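Local coordinates for protein 2-dehydro-3-deoxy-D-arabinonate dehydratase (Sulfolobus solfataricus, PDB 2Q18) that catalyses the dehydration of 2-dehydro-3-deoxy-D-arabinonate to 2,5-dioxopentanoate, using magnesium or calcium, in the pentose oxidation pathway from D-arabinonate to 2-oxoglutarate, at residues I212-R217 with D268-E273; S205-L210 with T275-G280. All coordinates share one frame; numbering follows the deposited sequence.

Both contacts lie between the same two neighbouring strands, 207-214 and 271-276, which run antiparallel in the middle of a mixed sheet, between strands 217-225 and 280-288. Their centres are about 19 Å apart. Along the chain the order is 205-210, 212-217, 268-273, 275-280, so contact 1 is enclosed by contact 2, as expected of an antiparallel pair. Contact 2 takes in the start of strand 207-214 and the end of strand 271-276; contact 1 takes in the end of strand 207-214, where the turn 214-217 leads on to strand 217-225, and the start of strand 271-276. The two meet where Leu210 CD1 packs on Val272 CG1 at 3.8 Å. Contact 2 lies nearer Glu145 and Thr256, metal and substrate residues.

Contact 1: residues I212-R217 with D268-E273; sequences IVREGR and DEDIVE
Arg214 grips the carboxylate of Asp270 side-on, where strand 207-214 ends and strand 271-276 begins. Its CB, CG and CD all run past Asp270 OD1, CG coming to 3.4 Å. The chain then bends at chi3 (-62°), and NE donates to the same OD1 at 2.8 Å, somewhat tilted from the guanidinium plane. NH1 reaches Asp270 OD2 at 2.7 Å, close to that plane. Each oxygen offers its syn lone pair, and the two flat groups are nearly coplanar, 9° apart. An alanine in place of Arg214 would probably leave the Asp270 carboxylate without this countercharge and freer to turn, with Lys267 N still bonded to OD2. Further along, Val213 and Ile271 form an antiparallel hydrogen-bonded pair: Val213 N donates to Ile271 O at 2.7 Å, and Ile271 N returns a bond to Val213 O. Val213 CB and Ile271 CB lie 4.1 Å apart. Arg214 also opens a type I' turn to Arg217, and a water joins Glu215 N to Glu269 O. Arg214 NH1 also bonds Gly265 O, and Phe219 of strand 217-225 makes a cation-pi contact with Arg214. Beyond Asp270 lies Val286 of strand 280-288, while Ile212 and Val272 pack on Pro142 of strand 140-150.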
loop_
_atom_site.group_PDB
_atom_site.type_symbol
_atom_site.label_atom_id
_atom_site.label_comp_id
_atom_site.label_asym_id
_atom_site.label_seq_id
_atom_site.Cartn_x
_atom_site.Cartn_y
_atom_site.Cartn_z
ATOM N N ILE A 212 43.652 -0.765 -4.319
ATOM C CA ILE A 212 43.412 -0.828 -2.886
ATOM C C ILE A 212 44.301 0.228 -2.233
ATOM O O ILE A 212 45.531 0.166 -2.329
ATOM C CB ILE A 212 43.702 -2.226 -2.303
ATOM C CG1 ILE A 212 42.873 -3.296 -3.042
ATOM C CG2 ILE A 212 43.428 -2.240 -0.794
ATOM C CD1 ILE A 212 43.303 -4.742 -2.781
ATOM N N VAL A 213 43.667 1.203 -1.591
ATOM C CA VAL A 213 44.374 2.322 -0.978
ATOM C C VAL A 213 44.363 2.154 0.535
ATOM O O VAL A 213 43.298 2.071 1.155
ATOM C CB VAL A 213 43.769 3.688 -1.398
ATOM C CG1 VAL A 213 44.553 4.850 -0.775
ATOM C CG2 VAL A 213 43.753 3.820 -2.913
ATOM N N ARG A 214 45.560 2.075 1.115
ATOM C CA ARG A 214 45.733 1.907 2.552
ATOM C C ARG A 214 46.477 3.119 3.101
ATOM O O ARG A 214 47.617 3.371 2.715
ATOM C CB ARG A 214 46.521 0.625 2.844
ATOM C CG ARG A 214 46.661 0.291 4.326
ATOM C CD ARG A 214 47.053 -1.169 4.521
ATOM N NE ARG A 214 46.032 -2.071 3.990
ATOM C CZ ARG A 214 46.141 -3.398 3.931
ATOM N NH1 ARG A 214 45.141 -4.117 3.428
ATOM N NH2 ARG A 214 47.232 -4.012 4.382
ATOM N N GLU A 215 45.826 3.866 3.992
ATOM C CA GLU A 215 46.396 5.100 4.550
ATOM C C GLU A 215 47.055 5.984 3.480
ATOM O O GLU A 215 48.181 6.463 3.665
ATOM C CB GLU A 215 47.386 4.775 5.686
ATOM C CG GLU A 215 46.715 4.247 6.954
ATOM C CD GLU A 215 47.708 3.821 8.026
ATOM O OE1 GLU A 215 48.737 3.186 7.689
ATOM O OE2 GLU A 215 47.447 4.107 9.216
ATOM N N GLY A 216 46.350 6.178 2.361
ATOM C CA GLY A 216 46.796 7.046 1.268
ATOM C C GLY A 216 47.720 6.384 0.264
ATOM O O GLY A 216 47.989 6.926 -0.811
ATOM N N ARG A 217 48.189 5.196 0.620
ATOM C CA ARG A 217 49.164 4.447 -0.159
ATOM C C ARG A 217 48.464 3.470 -1.113
ATOM O O ARG A 217 47.540 2.764 -0.711
ATOM C CB ARG A 217 50.060 3.703 0.835
ATOM C CG ARG A 217 50.862 2.542 0.331
ATOM C CD ARG A 217 50.968 1.503 1.444
ATOM N NE ARG A 217 52.278 0.864 1.530
ATOM C CZ ARG A 217 52.787 0.021 0.633
ATOM N NH1 ARG A 217 52.115 -0.291 -0.468
ATOM N NH2 ARG A 217 53.992 -0.501 0.830
ATOM N N ASP A 268 40.430 -3.121 7.790
ATOM C CA ASP A 268 39.597 -2.002 8.204
ATOM C C ASP A 268 40.160 -0.682 7.686
ATOM O O ASP A 268 41.368 -0.438 7.763
ATOM C CB ASP A 268 39.483 -1.976 9.729
ATOM C CG ASP A 268 38.297 -1.166 10.215
ATOM O OD1 ASP A 268 37.142 -1.566 9.945
ATOM O OD2 ASP A 268 38.518 -0.136 10.884
ATOM N N GLU A 269 39.267 0.137 7.124
ATOM C CA GLU A 269 39.569 1.487 6.615
ATOM C C GLU A 269 40.298 1.550 5.265
ATOM O O GLU A 269 40.553 2.647 4.765
ATOM C CB GLU A 269 40.257 2.385 7.670
ATOM C CG GLU A 269 39.521 2.526 9.019
ATOM C CD GLU A 269 38.092 3.076 8.913
ATOM O OE1 GLU A 269 37.716 3.647 7.860
ATOM O OE2 GLU A 269 37.336 2.938 9.902
ATOM N N ASP A 270 40.612 0.398 4.664
ATOM C CA ASP A 270 41.096 0.368 3.276
ATOM C C ASP A 270 40.076 1.040 2.363
ATOM O O ASP A 270 38.883 1.058 2.669
ATOM C CB ASP A 270 41.306 -1.071 2.776
ATOM C CG ASP A 270 42.634 -1.681 3.224
ATOM O OD1 ASP A 270 43.493 -0.962 3.787
ATOM O OD2 ASP A 270 42.813 -2.899 3.001
ATOM N N ILE A 271 40.546 1.589 1.247
ATOM C CA ILE A 271 39.653 2.118 0.225
ATOM C C ILE A 271 39.844 1.302 -1.046
ATOM O O ILE A 271 40.956 1.211 -1.579
ATOM C CB ILE A 271 39.898 3.628 -0.084
ATOM C CG1 ILE A 271 39.976 4.484 1.199
ATOM C CG2 ILE A 271 38.850 4.154 -1.072
ATOM C CD1 ILE A 271 38.743 4.454 2.115
ATOM N N VAL A 272 38.750 0.707 -1.517
ATOM C CA VAL A 272 38.757 -0.069 -2.750
ATOM C C VAL A 272 38.164 0.778 -3.866
ATOM O O VAL A 272 37.040 1.278 -3.755
ATOM C CB VAL A 272 37.978 -1.405 -2.588
ATOM C CG1 VAL A 272 37.925 -2.174 -3.909
ATOM C CG2 VAL A 272 38.607 -2.259 -1.498
ATOM N N GLU A 273 38.933 0.944 -4.938
ATOM C CA GLU A 273 38.508 1.739 -6.078
ATOM C C GLU A 273 38.568 0.874 -7.317
ATOM O O GLU A 273 39.597 0.254 -7.599
ATOM C CB GLU A 273 39.407 2.968 -6.254
ATOM C CG GLU A 273 39.597 3.799 -4.984
ATOM C CD GLU A 273 40.566 4.967 -5.170
ATOM O OE1 GLU A 273 41.167 5.100 -6.260
ATOM O OE2 GLU A 273 40.724 5.758 -4.216
HETATM O O HOH W 1 43.331 3.080 5.210
#

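Contact 2: residues S205-L210 with T275-G280; sequences SLDITL and TISNIG
Thr209 and Thr275 form an antiparallel hydrogen-bonded pair, with Thr209 N to Thr275 O and Thr275 N to Thr209 O both 2.8 Å, and the adjacent Ile208 and Ile276 form a non-hydrogen-bonded pair. Side chains of the two isoleucines lie side by side and point the same way, with Ile208 CG1 3.8 Å from Ile276 CG1. The shared setting of CG1, anti to the carbonyl carbon (chi1 -56° and -61°), brings the two CG1 atoms abreast; the CD1 ends also lie near each other. Leu206 extends this apolar face: its CD1 meets Ile276 CG2 at 4.1 Å, while CD2 lies against Ser277 and, at 3.6 Å, Asn278 ND2. On the face of the two threonines the hydroxyls bind water. One water joins Thr209 OG1 to Thr275 O, and a second joins Thr275 OG1 to Thr209 O; Thr275 OG1 also pairs with Thr281 OG1. Beyond the regular ladder, a side chain takes over from the backbone. Ser277 N donates to Asp207 O at 3.1 Å, but Asp207 N donates to Ser277 OG, 2.9 Å away, rather than to a carbonyl. The Asp207 carboxylate is held by Asn225 ND2 of strand 217-225. Ile276 O accepts from both Ile279 N and Gly280 N, while Ile276 N donates to Gly280 O. Ile279 and Gly280 thus both face Ile276, a classic beta bulge where the chain turns back into strand 280-288. The apolar face packs on Pro144 and Leu146 of strand 140-150 and on Ile161 of strand 156-167. Within this FAH-family fold it lies close to the active site, the Ile208 side chain about 6 Å from those of the magnesium ligand Glu145 and the substrate-binding Thr256.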
loop_
_atom_site.group_PDB
_atom_site.type_symbol
_atom_site.label_atom_id
_atom_site.label_comp_id
_atom_site.label_asym_id
_atom_site.label_seq_id
_atom_site.Cartn_x
_atom_site.Cartn_y
_atom_site.Cartn_z
ATOM N N SER A 205 35.624 -4.954 -24.837
ATOM C CA SER A 205 36.745 -4.043 -25.036
ATOM C C SER A 205 36.694 -2.902 -24.015
ATOM O O SER A 205 36.547 -1.734 -24.375
ATOM C CB SER A 205 36.759 -3.501 -26.467
ATOM O OG SER A 205 37.982 -2.842 -26.729
ATOM N N LEU A 206 36.814 -3.259 -22.740
ATOM C CA LEU A 206 36.760 -2.294 -21.644
ATOM C C LEU A 206 37.892 -2.551 -20.661
ATOM O O LEU A 206 38.190 -3.704 -20.339
ATOM C CB LEU A 206 35.418 -2.383 -20.898
ATOM C CG LEU A 206 34.078 -2.262 -21.636
ATOM C CD1 LEU A 206 32.937 -2.665 -20.705
ATOM C CD2 LEU A 206 33.851 -0.860 -22.195
ATOM N N ASP A 207 38.510 -1.477 -20.178
ATOM C CA ASP A 207 39.564 -1.592 -19.174
ATOM C C ASP A 207 38.983 -1.601 -17.767
ATOM O O ASP A 207 38.163 -0.749 -17.421
ATOM C CB ASP A 207 40.585 -0.460 -19.324
ATOM C CG ASP A 207 41.411 -0.585 -20.595
ATOM O OD1 ASP A 207 42.095 -1.623 -20.768
ATOM O OD2 ASP A 207 41.376 0.357 -21.421
ATOM N N ILE A 208 39.407 -2.576 -16.970
ATOM C CA ILE A 208 39.034 -2.661 -15.562
ATOM C C ILE A 208 40.293 -2.445 -14.733
ATOM O O ILE A 208 41.294 -3.135 -14.935
ATOM C CB ILE A 208 38.396 -4.032 -15.207
ATOM C CG1 ILE A 208 37.182 -4.319 -16.105
ATOM C CG2 ILE A 208 38.025 -4.092 -13.713
ATOM C CD1 ILE A 208 36.546 -5.685 -15.890
ATOM N N THR A 209 40.247 -1.480 -13.818
ATOM C CA THR A 209 41.386 -1.190 -12.949
ATOM C C THR A 209 40.963 -1.272 -11.491
ATOM O O THR A 209 39.982 -0.643 -11.092
ATOM C CB THR A 209 41.982 0.211 -13.234
ATOM O OG1 THR A 209 42.235 0.348 -14.639
ATOM C CG2 THR A 209 43.282 0.431 -12.452
ATOM N N LEU A 210 41.700 -2.063 -10.713
ATOM C CA LEU A 210 41.515 -2.141 -9.269
ATOM C C LEU A 210 42.650 -1.431 -8.526
ATOM O O LEU A 210 43.828 -1.607 -8.857
ATOM C CB LEU A 210 41.436 -3.602 -8.805
ATOM C CG LEU A 210 41.533 -3.898 -7.299
ATOM C CD1 LEU A 210 40.307 -3.400 -6.535
ATOM C CD2 LEU A 210 41.754 -5.381 -7.035
ATOM N N THR A 275 37.669 0.961 -11.461
ATOM C CA THR A 275 37.340 1.759 -12.622
ATOM C C THR A 275 37.046 0.847 -13.805
ATOM O O THR A 275 37.765 -0.127 -14.039
ATOM C CB THR A 275 38.500 2.725 -12.975
ATOM O OG1 THR A 275 38.858 3.478 -11.812
ATOM C CG2 THR A 275 38.105 3.688 -14.091
ATOM N N ILE A 276 35.968 1.151 -14.524
ATOM C CA ILE A 276 35.672 0.487 -15.791
ATOM C C ILE A 276 35.377 1.546 -16.841
ATOM O O ILE A 276 34.642 2.500 -16.577
ATOM C CB ILE A 276 34.494 -0.527 -15.682
ATOM C CG1 ILE A 276 34.834 -1.641 -14.680
ATOM C CG2 ILE A 276 34.159 -1.119 -17.063
ATOM C CD1 ILE A 276 33.822 -2.784 -14.614
ATOM N N SER A 277 35.971 1.378 -18.023
ATOM C CA SER A 277 35.754 2.276 -19.158
ATOM C C SER A 277 34.267 2.496 -19.426
ATOM O O SER A 277 33.485 1.536 -19.450
ATOM C CB SER A 277 36.408 1.713 -20.425
ATOM O OG SER A 277 37.758 1.355 -20.203
ATOM N N ASN A 278 33.895 3.761 -19.617
ATOM C CA ASN A 278 32.531 4.167 -19.994
ATOM C C ASN A 278 31.484 4.087 -18.876
ATOM O O ASN A 278 30.336 4.495 -19.071
ATOM C CB ASN A 278 32.057 3.422 -21.251
ATOM C CG ASN A 278 32.952 3.678 -22.454
ATOM O OD1 ASN A 278 33.175 4.824 -22.847
ATOM N ND2 ASN A 278 33.461 2.608 -23.048
ATOM N N ILE A 279 31.877 3.573 -17.713
ATOM C CA ILE A 279 30.963 3.477 -16.575
ATOM C C ILE A 279 31.364 4.463 -15.475
ATOM O O ILE A 279 30.576 5.335 -15.097
ATOM C CB ILE A 279 30.853 2.021 -16.025
ATOM C CG1 ILE A 279 30.461 1.052 -17.152
ATOM C CG2 ILE A 279 29.846 1.963 -14.868
ATOM C CD1 ILE A 279 30.437 -0.427 -16.765
ATOM N N GLY A 280 32.588 4.323 -14.971
ATOM C CA GLY A 280 33.122 5.253 -13.981
ATOM C C GLY A 280 34.043 4.583 -12.984
ATOM O O GLY A 280 34.740 3.621 -13.311
HETATM O O HOH W 2 40.057 0.930 -16.027
HETATM O O HOH W 3 40.383 2.435 -10.037
#